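Local coordinates for protein dioxygenase (Pseudomonas brassicacearum, PDB 5V2D) that probably cleaves the central double bond of lignostilbenes with molecular oxygen, using a non-haem iron centre of the carotenoid cleavage oxygenase type, at residues E372-C376 with M492-C497; Q70-M74 with Q112-S118; S182-T186 with A200-K206; N148-L152 with A162-L168. All coordinates share one frame; numbering follows the deposited sequence.

Interaction 1 of 4, residues E372-C376 with M492-C497. With FE (Fe (III) ion), chain E.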
loop_
_atom_site.group_PDB
_atom_site.type_symbol
_atom_site.label_atom_id
_atom_site.label_comp_id
_atom_site.label_asym_id
_atom_site.label_seq_id
_atom_site.Cartn_x
_atom_site.Cartn_y
_atom_site.Cartn_z
ATOM N N GLU A 372 -8.376 -6.970 -3.803
ATOM C CA GLU A 372 -7.492 -5.836 -3.444
ATOM C C GLU A 372 -6.036 -6.314 -3.494
ATOM O O GLU A 372 -5.757 -7.462 -3.945
ATOM C CB GLU A 372 -7.868 -5.187 -2.118
ATOM C CG GLU A 372 -8.466 -3.743 -2.293
ATOM C CD GLU A 372 -7.424 -2.692 -2.837
ATOM O OE1 GLU A 372 -7.808 -1.591 -3.378
ATOM O OE2 GLU A 372 -6.187 -2.960 -2.689
ATOM N N PHE A 373 -5.124 -5.412 -3.126
ATOM C CA PHE A 373 -3.730 -5.649 -3.268
ATOM C C PHE A 373 -3.309 -6.186 -4.629
ATOM O O PHE A 373 -2.553 -7.177 -4.717
ATOM C CB PHE A 373 -3.181 -6.520 -2.106
ATOM C CG PHE A 373 -3.126 -5.789 -0.765
ATOM C CD1 PHE A 373 -2.209 -4.799 -0.545
ATOM C CD2 PHE A 373 -4.019 -6.106 0.227
ATOM C CE1 PHE A 373 -2.099 -4.163 0.663
ATOM C CE2 PHE A 373 -3.907 -5.513 1.487
ATOM C CZ PHE A 373 -2.940 -4.521 1.708
ATOM N N PRO A 374 -3.674 -5.517 -5.693
ATOM C CA PRO A 374 -3.322 -5.930 -7.042
ATOM C C PRO A 374 -1.864 -5.796 -7.360
ATOM O O PRO A 374 -1.179 -4.933 -6.842
ATOM C CB PRO A 374 -4.101 -4.930 -7.936
ATOM C CG PRO A 374 -4.194 -3.690 -7.072
ATOM C CD PRO A 374 -4.402 -4.220 -5.690
ATOM N N ARG A 375 -1.366 -6.645 -8.228
ATOM C CA ARG A 375 0.037 -6.537 -8.691
ATOM C C ARG A 375 0.067 -6.909 -10.151
ATOM O O ARG A 375 -0.415 -8.018 -10.518
ATOM C CB ARG A 375 0.847 -7.609 -7.947
ATOM C CG ARG A 375 2.263 -7.865 -8.397
ATOM C CD ARG A 375 3.125 -6.615 -8.126
ATOM N NE ARG A 375 3.280 -6.514 -6.674
ATOM C CZ ARG A 375 3.965 -5.514 -6.097
ATOM N NH1 ARG A 375 4.516 -4.605 -6.857
ATOM N NH2 ARG A 375 4.062 -5.407 -4.805
ATOM N N CYS A 376 0.618 -6.064 -11.000
ATOM C CA CYS A 376 0.885 -6.485 -12.370
ATOM C C CYS A 376 2.377 -6.799 -12.504
ATOM O O CYS A 376 3.171 -6.481 -11.618
ATOM C CB CYS A 376 0.475 -5.427 -13.377
ATOM S SG CYS A 376 1.420 -3.964 -13.291
ATOM N N MET A 492 0.509 -8.295 9.952
ATOM C CA MET A 492 -0.032 -7.810 8.669
ATOM C C MET A 492 0.750 -6.627 8.215
ATOM O O MET A 492 1.100 -5.785 9.033
ATOM C CB MET A 492 -1.535 -7.541 8.785
ATOM C CG MET A 492 -2.217 -7.068 7.532
ATOM S SD MET A 492 -2.089 -8.355 6.264
ATOM C CE MET A 492 -2.919 -7.628 4.898
ATOM N N SER A 493 1.002 -6.543 6.918
ATOM C CA SER A 493 1.819 -5.542 6.305
ATOM C C SER A 493 0.985 -4.667 5.386
ATOM O O SER A 493 -0.234 -4.904 5.115
ATOM C CB SER A 493 2.988 -6.153 5.520
ATOM O OG SER A 493 3.718 -7.109 6.342
ATOM N N LEU A 494 1.639 -3.676 4.853
ATOM C CA LEU A 494 1.127 -2.945 3.740
ATOM C C LEU A 494 1.915 -3.337 2.486
ATOM O O LEU A 494 1.937 -4.536 2.144
ATOM C CB LEU A 494 1.068 -1.460 4.076
ATOM C CG LEU A 494 -0.043 -1.043 5.024
ATOM C CD1 LEU A 494 0.107 0.452 5.472
ATOM C CD2 LEU A 494 -1.430 -1.314 4.487
ATOM N N HIS A 495 2.537 -2.419 1.787
ATOM C CA HIS A 495 3.051 -2.735 0.457
ATOM C C HIS A 495 4.480 -3.196 0.390
ATOM O O HIS A 495 5.248 -2.928 1.303
ATOM C CB HIS A 495 2.873 -1.517 -0.476
ATOM C CG HIS A 495 1.463 -1.114 -0.577
ATOM N ND1 HIS A 495 0.530 -1.871 -1.294
ATOM C CD2 HIS A 495 0.795 -0.019 -0.093
ATOM C CE1 HIS A 495 -0.647 -1.242 -1.243
ATOM N NE2 HIS A 495 -0.513 -0.128 -0.521
ATOM N N GLY A 496 4.798 -3.956 -0.650
ATOM C CA GLY A 496 6.159 -4.460 -0.826
ATOM C C GLY A 496 6.623 -4.353 -2.247
ATOM O O GLY A 496 5.884 -3.853 -3.160
ATOM N N CYS A 497 7.837 -4.828 -2.503
ATOM C CA CYS A 497 8.373 -4.735 -3.891
ATOM C C CYS A 497 9.443 -5.788 -4.040
ATOM O O CYS A 497 10.012 -6.308 -3.051
ATOM C CB CYS A 497 8.986 -3.382 -4.178
ATOM S SG CYS A 497 10.451 -3.019 -3.165
HETATM FE FE FE E . -1.731 1.596 -0.677
HETATM O O HOH W 1 5.129 -2.027 -5.283
HETATM O O HOH W 2 -2.399 1.133 1.220
#
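Phe373 and Arg375 meet His495 and Gly496 at the iron site of a seven-bladed beta-propeller, the fold of carotenoid cleavage oxygenases, in which four histidines hold the metal near the propeller axis. Metal bonds come first. His495 NE2 binds the iron at 2.1 Å, a water sits 2.1 Å from the same iron, and His188, His239 and His304 complete the set of protein ligands. The second shell probably helps fix how two of the imidazoles turn: His495 ND1 is hydrogen-bonded to Glu437, while Glu372 OE2 is hydrogen-bonded to His304 ND1 and also accepts from the backbone N of Phe373 at 2.7 Å. An acid suits position 372 because one carboxylate oxygen can serve a ligand and the nearby backbone together.

Apolar and aromatic contacts fill the neighbouring wall. The Phe373 ring lies obliquely to the imidazole, planes 63° apart, and its CE1 is 3.8 Å from His495 CE1, so a bulky group without polar atoms flanks the metal ligand. Met492 and Phe373 come at each other from opposite directions, the terminal methyl, CE, of Met492 stopping 4.1 Å from Phe373 CE2; a bend at chi2 (63°) turns this flexible thioether toward the ring.

Polar contacts gather round Arg375, whose chain folds at chi2 and chi3. Its NH2 forms a salt bridge with Glu437, tying strand 371-375 to the acid bonded to His495. A water joins Arg375 NH1 to Gly496 O, and Arg375 NH2 makes a further bond, donating directly to Gly496 O at 2.9 Å, in the guanidinium plane but 56° out of the carbonyl plane.

Interaction 2 of 4, residues Q70-M74 with Q112-S118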
loop_
_atom_site.group_PDB
_atom_site.type_symbol
_atom_site.label_atom_id
_atom_site.label_comp_id
_atom_site.label_asym_id
_atom_site.label_seq_id
_atom_site.Cartn_x
_atom_site.Cartn_y
_atom_site.Cartn_z
ATOM N N GLN A 70 5.673 0.744 17.983
ATOM C CA GLN A 70 6.685 0.490 18.953
ATOM C C GLN A 70 6.096 0.518 20.353
ATOM O O GLN A 70 6.525 -0.266 21.208
ATOM C CB GLN A 70 7.790 1.533 18.875
ATOM C CG GLN A 70 8.878 1.439 19.939
ATOM C CD GLN A 70 9.805 0.303 19.702
ATOM O OE1 GLN A 70 10.879 0.485 19.156
ATOM N NE2 GLN A 70 9.369 -0.928 20.123
ATOM N N TYR A 71 5.167 1.415 20.600
ATOM C CA TYR A 71 4.503 1.503 21.911
ATOM C C TYR A 71 2.989 1.473 21.847
ATOM O O TYR A 71 2.402 1.869 20.833
ATOM C CB TYR A 71 4.899 2.833 22.587
ATOM C CG TYR A 71 6.344 2.893 23.035
ATOM C CD1 TYR A 71 6.796 2.219 24.133
ATOM C CD2 TYR A 71 7.284 3.607 22.274
ATOM C CE1 TYR A 71 8.124 2.259 24.528
ATOM C CE2 TYR A 71 8.624 3.638 22.617
ATOM C CZ TYR A 71 9.057 2.978 23.755
ATOM O OH TYR A 71 10.382 3.090 24.072
ATOM N N PRO A 72 2.338 1.126 22.925
ATOM C CA PRO A 72 0.887 1.318 22.941
ATOM C C PRO A 72 0.486 2.768 22.709
ATOM O O PRO A 72 1.142 3.678 23.253
ATOM C CB PRO A 72 0.447 0.900 24.367
ATOM C CG PRO A 72 1.567 0.099 24.887
ATOM C CD PRO A 72 2.874 0.623 24.195
ATOM N N PRO A 73 -0.557 3.018 21.919
ATOM C CA PRO A 73 -0.840 4.419 21.567
ATOM C C PRO A 73 -1.234 5.243 22.802
ATOM O O PRO A 73 -1.982 4.759 23.693
ATOM C CB PRO A 73 -1.987 4.313 20.599
ATOM C CG PRO A 73 -2.618 2.929 20.929
ATOM C CD PRO A 73 -1.408 2.095 21.169
ATOM N N MET A 74 -0.714 6.456 22.854
ATOM C CA MET A 74 -0.915 7.392 23.985
ATOM C C MET A 74 -2.448 7.555 24.284
ATOM O O MET A 74 -2.835 7.645 25.405
ATOM C CB MET A 74 -0.401 8.741 23.456
ATOM C CG MET A 74 -0.530 9.888 24.413
ATOM S SD MET A 74 0.253 11.187 23.466
ATOM C CE MET A 74 -0.955 11.760 22.395
ATOM N N GLN A 112 9.826 8.809 20.580
ATOM C CA GLN A 112 9.102 7.893 21.472
ATOM C C GLN A 112 10.060 7.033 22.236
ATOM O O GLN A 112 9.855 6.837 23.451
ATOM C CB GLN A 112 8.086 7.019 20.683
ATOM C CG GLN A 112 6.970 7.814 20.041
ATOM C CD GLN A 112 5.803 6.955 19.553
ATOM O OE1 GLN A 112 5.842 5.725 19.769
ATOM N NE2 GLN A 112 4.683 7.603 19.079
ATOM N N ARG A 113 11.107 6.541 21.587
ATOM C CA ARG A 113 12.101 5.746 22.295
ATOM C C ARG A 113 12.838 6.598 23.380
ATOM O O ARG A 113 13.142 6.110 24.436
ATOM C CB ARG A 113 13.137 5.154 21.365
ATOM C CG ARG A 113 12.571 3.961 20.543
ATOM C CD ARG A 113 13.639 3.354 19.728
ATOM N NE ARG A 113 13.190 2.143 19.071
ATOM C CZ ARG A 113 13.994 1.286 18.459
ATOM N NH1 ARG A 113 15.296 1.575 18.200
ATOM N NH2 ARG A 113 13.468 0.145 17.973
ATOM N N ARG A 114 13.056 7.843 23.102
ATOM C CA ARG A 114 13.691 8.747 24.089
ATOM C C ARG A 114 12.824 8.899 25.323
ATOM O O ARG A 114 13.318 8.813 26.406
ATOM C CB ARG A 114 13.910 10.103 23.437
ATOM C CG ARG A 114 14.650 11.154 24.293
ATOM C CD ARG A 114 14.558 12.520 23.592
ATOM N NE ARG A 114 13.224 13.092 23.798
ATOM C CZ ARG A 114 12.460 13.619 22.847
ATOM N NH1 ARG A 114 12.887 13.751 21.564
ATOM N NH2 ARG A 114 11.256 14.101 23.178
ATOM N N GLU A 115 11.526 9.066 25.169
ATOM C CA GLU A 115 10.649 9.162 26.286
ATOM C C GLU A 115 10.142 7.847 26.828
ATOM O O GLU A 115 9.566 7.845 27.876
ATOM C CB GLU A 115 9.461 10.025 25.966
ATOM C CG GLU A 115 9.843 11.427 25.450
ATOM C CD GLU A 115 10.638 12.258 26.481
ATOM O OE1 GLU A 115 10.358 12.053 27.685
ATOM O OE2 GLU A 115 11.467 13.095 26.087
ATOM N N GLY A 116 10.282 6.741 26.100
ATOM C CA GLY A 116 9.821 5.488 26.627
ATOM C C GLY A 116 8.333 5.289 26.500
ATOM O O GLY A 116 7.778 4.516 27.282
ATOM N N ARG A 117 7.671 5.980 25.578
ATOM C CA ARG A 117 6.210 5.866 25.415
ATOM C C ARG A 117 5.748 6.503 24.119
ATOM O O ARG A 117 6.487 7.277 23.520
ATOM C CB ARG A 117 5.441 6.509 26.588
ATOM C CG ARG A 117 5.667 8.035 26.699
ATOM C CD ARG A 117 5.039 8.639 27.992
ATOM N NE ARG A 117 5.648 9.964 28.161
ATOM C CZ ARG A 117 5.058 11.070 27.730
ATOM N NH1 ARG A 117 3.869 11.049 27.227
ATOM N NH2 ARG A 117 5.635 12.229 27.865
ATOM N N SER A 118 4.514 6.252 23.755
ATOM C CA SER A 118 3.887 6.864 22.626
ATOM C C SER A 118 3.679 8.354 22.931
ATOM O O SER A 118 3.296 8.702 24.035
ATOM C CB SER A 118 2.504 6.249 22.315
ATOM O OG SER A 118 1.754 7.029 21.470
HETATM O O HOH W 3 4.706 3.690 18.747
HETATM O O HOH W 4 2.719 4.557 25.341
#
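Tyr71 lays its ring against the turn that follows helix 107-115, with one face covered by the peptide between Gly116 and Arg117. Arg117 N stands over the ring centre and Gly116 C nearer the rim, 3.6 Å from Tyr71 CE1. CG lies anti to the carbonyl carbon (chi1 -70°), which sends the ring between the Gly116-Arg117 peptide and the Gln112 side chain. The latter slides past in the reverse direction, and its OE1 reaches the ring edge, 3.6 Å from Tyr71 CD2; its amide nitrogen is bound to Asn120. The hydroxyl ends at Gly116 CA, 3.5 Å from Tyr71 OH. A serine in place of Tyr71 would probably lose the broad apolar cover over the 116-117 peptide and open a gap beside Gln112.

Gln70 crosses Arg113 at about a right angle. Its OE1 takes two bonds from the extended arginine, Arg113 NE at 2.8 Å and NH2 at 2.9 Å, both in the guanidinium plane; Arg113 NH2 has Glu42 as a second partner. At the other end Ser118 OG, turned anti to its own N (chi1 165°), accepts a weak bond from Met74 N at 2.9 Å, and a water links Pro72 O to Ser118 N.

Glycine suits position 116 because, at its positive phi (80°), a CB would jam against the preceding carbonyl O. Gly116 is the C-prime residue of the Schellman motif that ends helix 107-115, and loop 70-74 packs against that helix end.

Interaction 3 of 4, residues S182-T186 with A200-K206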
loop_
_atom_site.group_PDB
_atom_site.type_symbol
_atom_site.label_atom_id
_atom_site.label_comp_id
_atom_site.label_asym_id
_atom_site.label_seq_id
_atom_site.Cartn_x
_atom_site.Cartn_y
_atom_site.Cartn_z
ATOM N N SER A 182 7.352 19.862 -2.324
ATOM C CA SER A 182 6.050 19.652 -1.737
ATOM C C SER A 182 6.239 19.273 -0.296
ATOM O O SER A 182 7.269 18.811 0.113
ATOM C CB SER A 182 5.284 18.524 -2.444
ATOM O OG SER A 182 6.151 17.459 -2.689
ATOM N N ALA A 183 5.171 19.448 0.458
ATOM C CA ALA A 183 5.168 19.064 1.878
ATOM C C ALA A 183 5.097 17.558 2.047
ATOM O O ALA A 183 5.469 17.077 3.088
ATOM C CB ALA A 183 3.979 19.727 2.614
ATOM N N THR A 184 4.618 16.828 1.037
ATOM C CA THR A 184 4.417 15.359 1.131
ATOM C C THR A 184 4.941 14.673 -0.113
ATOM O O THR A 184 5.272 15.349 -1.098
ATOM C CB THR A 184 2.917 15.054 1.238
ATOM O OG1 THR A 184 2.276 15.437 0.012
ATOM C CG2 THR A 184 2.272 15.830 2.403
ATOM N N PHE A 185 4.984 13.343 -0.085
ATOM C CA PHE A 185 5.351 12.541 -1.252
ATOM C C PHE A 185 4.580 11.247 -1.198
ATOM O O PHE A 185 4.487 10.658 -0.117
ATOM C CB PHE A 185 6.836 12.327 -1.168
ATOM C CG PHE A 185 7.462 11.784 -2.413
ATOM C CD1 PHE A 185 7.956 12.634 -3.404
ATOM C CD2 PHE A 185 7.613 10.403 -2.590
ATOM C CE1 PHE A 185 8.569 12.120 -4.519
ATOM C CE2 PHE A 185 8.232 9.908 -3.706
ATOM C CZ PHE A 185 8.722 10.775 -4.679
ATOM N N THR A 186 4.044 10.786 -2.303
ATOM C CA THR A 186 3.168 9.604 -2.296
ATOM C C THR A 186 3.844 8.381 -1.742
ATOM O O THR A 186 5.079 8.234 -1.867
ATOM C CB THR A 186 2.669 9.297 -3.734
ATOM O OG1 THR A 186 1.693 8.286 -3.718
ATOM C CG2 THR A 186 3.774 8.920 -4.638
ATOM N N ALA A 200 6.025 9.835 -9.522
ATOM C CA ALA A 200 5.495 10.059 -8.224
ATOM C C ALA A 200 4.600 11.314 -8.211
ATOM O O ALA A 200 4.408 11.943 -9.230
ATOM C CB ALA A 200 6.657 10.200 -7.238
ATOM N N PHE A 201 4.033 11.613 -7.052
ATOM C CA PHE A 201 3.139 12.760 -6.946
ATOM C C PHE A 201 3.009 13.148 -5.489
ATOM O O PHE A 201 3.491 12.420 -4.597
ATOM C CB PHE A 201 1.793 12.484 -7.594
ATOM C CG PHE A 201 0.927 11.542 -6.815
ATOM C CD1 PHE A 201 -0.026 12.046 -5.857
ATOM C CD2 PHE A 201 1.023 10.184 -6.977
ATOM C CE1 PHE A 201 -0.768 11.172 -5.101
ATOM C CE2 PHE A 201 0.233 9.307 -6.216
ATOM C CZ PHE A 201 -0.662 9.786 -5.296
ATOM N N SER A 202 2.343 14.271 -5.231
ATOM C CA SER A 202 2.046 14.741 -3.857
ATOM C C SER A 202 0.635 15.361 -3.821
ATOM O O SER A 202 0.242 16.035 -4.797
ATOM C CB SER A 202 3.074 15.788 -3.467
ATOM O OG SER A 202 2.631 16.524 -2.325
ATOM N N TYR A 203 -0.162 15.054 -2.797
ATOM C CA TYR A 203 -1.393 15.787 -2.522
ATOM C C TYR A 203 -1.233 16.465 -1.140
ATOM O O TYR A 203 -0.304 16.147 -0.380
ATOM C CB TYR A 203 -2.673 14.952 -2.641
ATOM C CG TYR A 203 -2.906 14.006 -1.481
ATOM C CD1 TYR A 203 -2.285 12.744 -1.461
ATOM C CD2 TYR A 203 -3.723 14.357 -0.456
ATOM C CE1 TYR A 203 -2.479 11.865 -0.439
ATOM C CE2 TYR A 203 -3.943 13.501 0.635
ATOM C CZ TYR A 203 -3.338 12.267 0.649
ATOM O OH TYR A 203 -3.598 11.409 1.717
ATOM N N GLU A 204 -2.119 17.408 -0.830
ATOM C CA GLU A 204 -1.898 18.361 0.252
ATOM C C GLU A 204 -0.491 18.915 0.187
ATOM O O GLU A 204 0.278 18.999 1.172
ATOM C CB GLU A 204 -2.212 17.723 1.617
ATOM C CG GLU A 204 -3.734 17.480 1.811
ATOM C CD GLU A 204 -4.028 16.953 3.215
ATOM O OE1 GLU A 204 -3.858 17.687 4.226
ATOM O OE2 GLU A 204 -4.428 15.762 3.303
ATOM N N ALA A 205 -0.116 19.285 -1.018
ATOM C CA ALA A 205 1.292 19.480 -1.352
ATOM C C ALA A 205 1.870 20.763 -0.774
ATOM O O ALA A 205 3.114 20.924 -0.773
ATOM C CB ALA A 205 1.475 19.461 -2.829
ATOM N N LYS A 206 1.007 21.680 -0.311
ATOM C CA LYS A 206 1.514 22.861 0.417
ATOM C C LYS A 206 1.072 22.922 1.841
ATOM O O LYS A 206 1.088 24.009 2.428
ATOM C CB LYS A 206 1.055 24.134 -0.324
ATOM C CG LYS A 206 1.664 24.199 -1.693
ATOM C CD LYS A 206 1.335 25.526 -2.360
ATOM C CE LYS A 206 2.186 25.643 -3.625
ATOM N NZ LYS A 206 1.724 26.819 -4.396
HETATM O O HOH W 5 1.069 12.533 -1.249
#
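Thr184 and Ser202 join a blade of the propeller to the loop that leads into its short first strand, 190-191: residues 182-186 run in a roughly reversed direction along strand 198-203 and the turn after it. Backbone bonds pin the two ends, Ala183 N to Ala205 O at 2.8 Å and Thr186 N to Phe201 O at 2.9 Å. Between them, where the backbones do not bond, hydroxyls take over. Thr184 OG1 donates to Tyr203 O at 2.7 Å, and Ser202 OG lies 2.6 Å from the same Thr184 OG1. The threonine rotamer, with OG1 between the backbone N and carbonyl carbon (chi1 66°), aims the oxygen at the strand. Ser182 OG donates to Thr184 O at 2.8 Å, bracing the loop from within. Small hydroxyl residues suit this buried seam because they replace peptide bonding without bulk.

Thr186 crosses Phe201 at about a right angle and sets CB over the ring face, 3.7 Å from the centroid, a CH-pi contact. Its OG1 is hydrogen-bonded to the backbone N of His188, an iron ligand, so the loop probably helps place the metal-binding residue. The end of the Phe185 ring comes back to the strand, CZ 3.3 Å from Ala200 CB, a close approach that suits the small alanine.

Around the seam, Phe185 stacks on Phe176, Phe201 meets Phe241 and Phe250, and strand 212-218 pairs with strand 198-203 within the blade.

Interaction 4 of 4, residues N148-L152 with A162-L168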
loop_
_atom_site.group_PDB
_atom_site.type_symbol
_atom_site.label_atom_id
_atom_site.label_comp_id
_atom_site.label_asym_id
_atom_site.label_seq_id
_atom_site.Cartn_x
_atom_site.Cartn_y
_atom_site.Cartn_z
ATOM N N ASN A 148 17.749 4.951 -6.797
ATOM C CA ASN A 148 19.040 5.658 -6.741
ATOM C C ASN A 148 19.919 5.164 -5.624
ATOM O O ASN A 148 20.457 5.955 -4.813
ATOM C CB ASN A 148 18.722 7.168 -6.566
ATOM C CG ASN A 148 19.904 8.072 -6.814
ATOM O OD1 ASN A 148 20.843 7.684 -7.484
ATOM N ND2 ASN A 148 19.837 9.315 -6.264
ATOM N N GLY A 149 20.035 3.857 -5.517
ATOM C CA GLY A 149 20.984 3.238 -4.624
ATOM C C GLY A 149 20.549 3.077 -3.169
ATOM O O GLY A 149 21.312 2.620 -2.333
ATOM N N VAL A 150 19.313 3.485 -2.868
ATOM C CA VAL A 150 18.730 3.247 -1.557
ATOM C C VAL A 150 17.359 2.583 -1.657
ATOM O O VAL A 150 16.750 2.476 -2.733
ATOM C CB VAL A 150 18.644 4.561 -0.713
ATOM C CG1 VAL A 150 20.003 5.184 -0.552
ATOM C CG2 VAL A 150 17.687 5.571 -1.289
ATOM N N LEU A 151 16.873 2.116 -0.492
ATOM C CA LEU A 151 15.469 1.717 -0.353
ATOM C C LEU A 151 14.694 2.922 0.250
ATOM O O LEU A 151 15.114 3.463 1.276
ATOM C CB LEU A 151 15.353 0.559 0.629
ATOM C CG LEU A 151 13.927 -0.084 0.613
ATOM C CD1 LEU A 151 13.694 -0.847 -0.661
ATOM C CD2 LEU A 151 13.715 -0.986 1.797
ATOM N N LEU A 152 13.606 3.319 -0.408
ATOM C CA LEU A 152 12.745 4.376 0.130
ATOM C C LEU A 152 11.588 3.733 0.871
ATOM O O LEU A 152 10.940 2.824 0.328
ATOM C CB LEU A 152 12.180 5.211 -0.963
ATOM C CG LEU A 152 13.253 6.030 -1.727
ATOM C CD1 LEU A 152 12.516 6.816 -2.808
ATOM C CD2 LEU A 152 14.105 6.886 -0.808
ATOM N N ALA A 162 15.144 7.050 3.671
ATOM C CA ALA A 162 16.035 6.119 2.994
ATOM C C ALA A 162 16.639 5.131 3.951
ATOM O O ALA A 162 16.944 5.470 5.106
ATOM C CB ALA A 162 17.101 6.894 2.227
ATOM N N MET A 163 16.782 3.915 3.442
ATOM C CA MET A 163 17.426 2.840 4.104
ATOM C C MET A 163 18.464 2.150 3.227
ATOM O O MET A 163 18.356 2.111 1.995
ATOM C CB MET A 163 16.367 1.853 4.558
ATOM C CG MET A 163 15.257 2.496 5.448
ATOM S SD MET A 163 14.009 1.186 5.693
ATOM C CE MET A 163 14.515 0.553 7.310
ATOM N N ASP A 164 19.446 1.538 3.890
ATOM C CA ASP A 164 20.486 0.789 3.166
ATOM C C ASP A 164 19.823 -0.482 2.589
ATOM O O ASP A 164 19.129 -1.243 3.329
ATOM C CB ASP A 164 21.616 0.426 4.116
ATOM C CG ASP A 164 22.720 -0.340 3.431
ATOM O OD1 ASP A 164 22.592 -1.519 3.042
ATOM O OD2 ASP A 164 23.774 0.244 3.291
ATOM N N LEU A 165 20.021 -0.722 1.304
ATOM C CA LEU A 165 19.415 -1.890 0.634
ATOM C C LEU A 165 19.812 -3.260 1.249
ATOM O O LEU A 165 19.023 -4.180 1.244
ATOM C CB LEU A 165 19.827 -1.897 -0.817
ATOM C CG LEU A 165 19.056 -0.822 -1.656
ATOM C CD1 LEU A 165 19.843 -0.490 -2.942
ATOM C CD2 LEU A 165 17.568 -1.238 -1.925
ATOM N N GLU A 166 21.020 -3.373 1.825
ATOM C CA GLU A 166 21.458 -4.636 2.394
ATOM C C GLU A 166 21.169 -4.739 3.861
ATOM O O GLU A 166 20.605 -5.725 4.274
ATOM C CB GLU A 166 22.942 -4.854 2.154
ATOM C CG GLU A 166 23.252 -4.879 0.636
ATOM C CD GLU A 166 24.664 -5.374 0.303
ATOM O OE1 GLU A 166 24.803 -6.202 -0.649
ATOM O OE2 GLU A 166 25.630 -4.946 1.010
ATOM N N THR A 167 21.537 -3.734 4.654
ATOM C CA THR A 167 21.417 -3.841 6.099
ATOM C C THR A 167 20.092 -3.309 6.670
ATOM O O THR A 167 19.809 -3.542 7.806
ATOM C CB THR A 167 22.526 -3.043 6.817
ATOM O OG1 THR A 167 22.315 -1.671 6.571
ATOM C CG2 THR A 167 23.936 -3.416 6.298
ATOM N N LEU A 168 19.377 -2.525 5.900
ATOM C CA LEU A 168 18.149 -1.812 6.369
ATOM C C LEU A 168 18.459 -0.789 7.478
ATOM O O LEU A 168 17.552 -0.345 8.190
ATOM C CB LEU A 168 17.051 -2.777 6.731
ATOM C CG LEU A 168 16.579 -3.683 5.605
ATOM C CD1 LEU A 168 15.506 -4.636 6.241
ATOM C CD2 LEU A 168 15.993 -2.857 4.483
HETATM O O HOH W 6 21.819 1.099 -0.057
#
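Leu151 and Leu165 cross obliquely over the end of a beta hairpin in a propeller blade, strand 150-154 pairing with strand 161-163. Leu165 reaches back over the opposite strand: its CD2 lies 3.8 Å from Leu151 CB, while CD1 rests 3.5 Å from Gly149 O. This reach follows from CG lying anti to the carbonyl carbon (chi1 -75°) and an extended second torsion. Leu151 in turn sends CD2 to Leu168 CD2, 4.0 Å away and again at a slant, so one branched side chain bridges two leucines of the turn. Shortening Leu165 to an alanine would probably uncover the backbone of Gly149 and Val150 and deprive Leu151 of one of its apolar neighbours.

Leu151 and Met163 form an antiparallel hydrogen-bonded pair, Leu151 N to Met163 O at 2.9 Å and Met163 N to Leu151 O at 2.8 Å. Their side chains share the sheet face that meets Val87. On the other face the small Ala162 brings its methyl to 3.8 Å from Val150 CG2, near Trp174.

After the strand, Asp164 OD1 accepts from Glu166 N, an Asx turn, and at 2.9 Å from Thr167 N, an Asx motif; together they shape the chain carrying Leu165 and Leu168. A water joins Gly149 O to Leu165 N where direct strand pairing stops. The chemistry is thus mostly aliphatic between the side chains, with polarity confined to backbone, water and one turn-forming carboxylate.

Overall arrangement
Interaction 2 comes first along the chain, then interactions 4, 3 and 1, each closing before the next opens. Interaction 1 lies near the middle, its centre about 6 Å from that of the chain, where strand 371-375 of one sheet approaches strand 496-500 of another. Interactions 3 and 4 stand about 21 Å and 19 Å from it between centres, each within or beside a separate four-stranded sheet, with nearest atoms of the two about 5 Å apart. Interaction 2 is peripheral, about 28 Å from interaction 1, on loop and helix outside those sheets. Tyr63 of strand 60-67 touches both Cys497 and Leu151, linking interactions 1 and 4. Two blade contacts thus lie outward of the iron-bearing centre, reached from interaction 3 through His188.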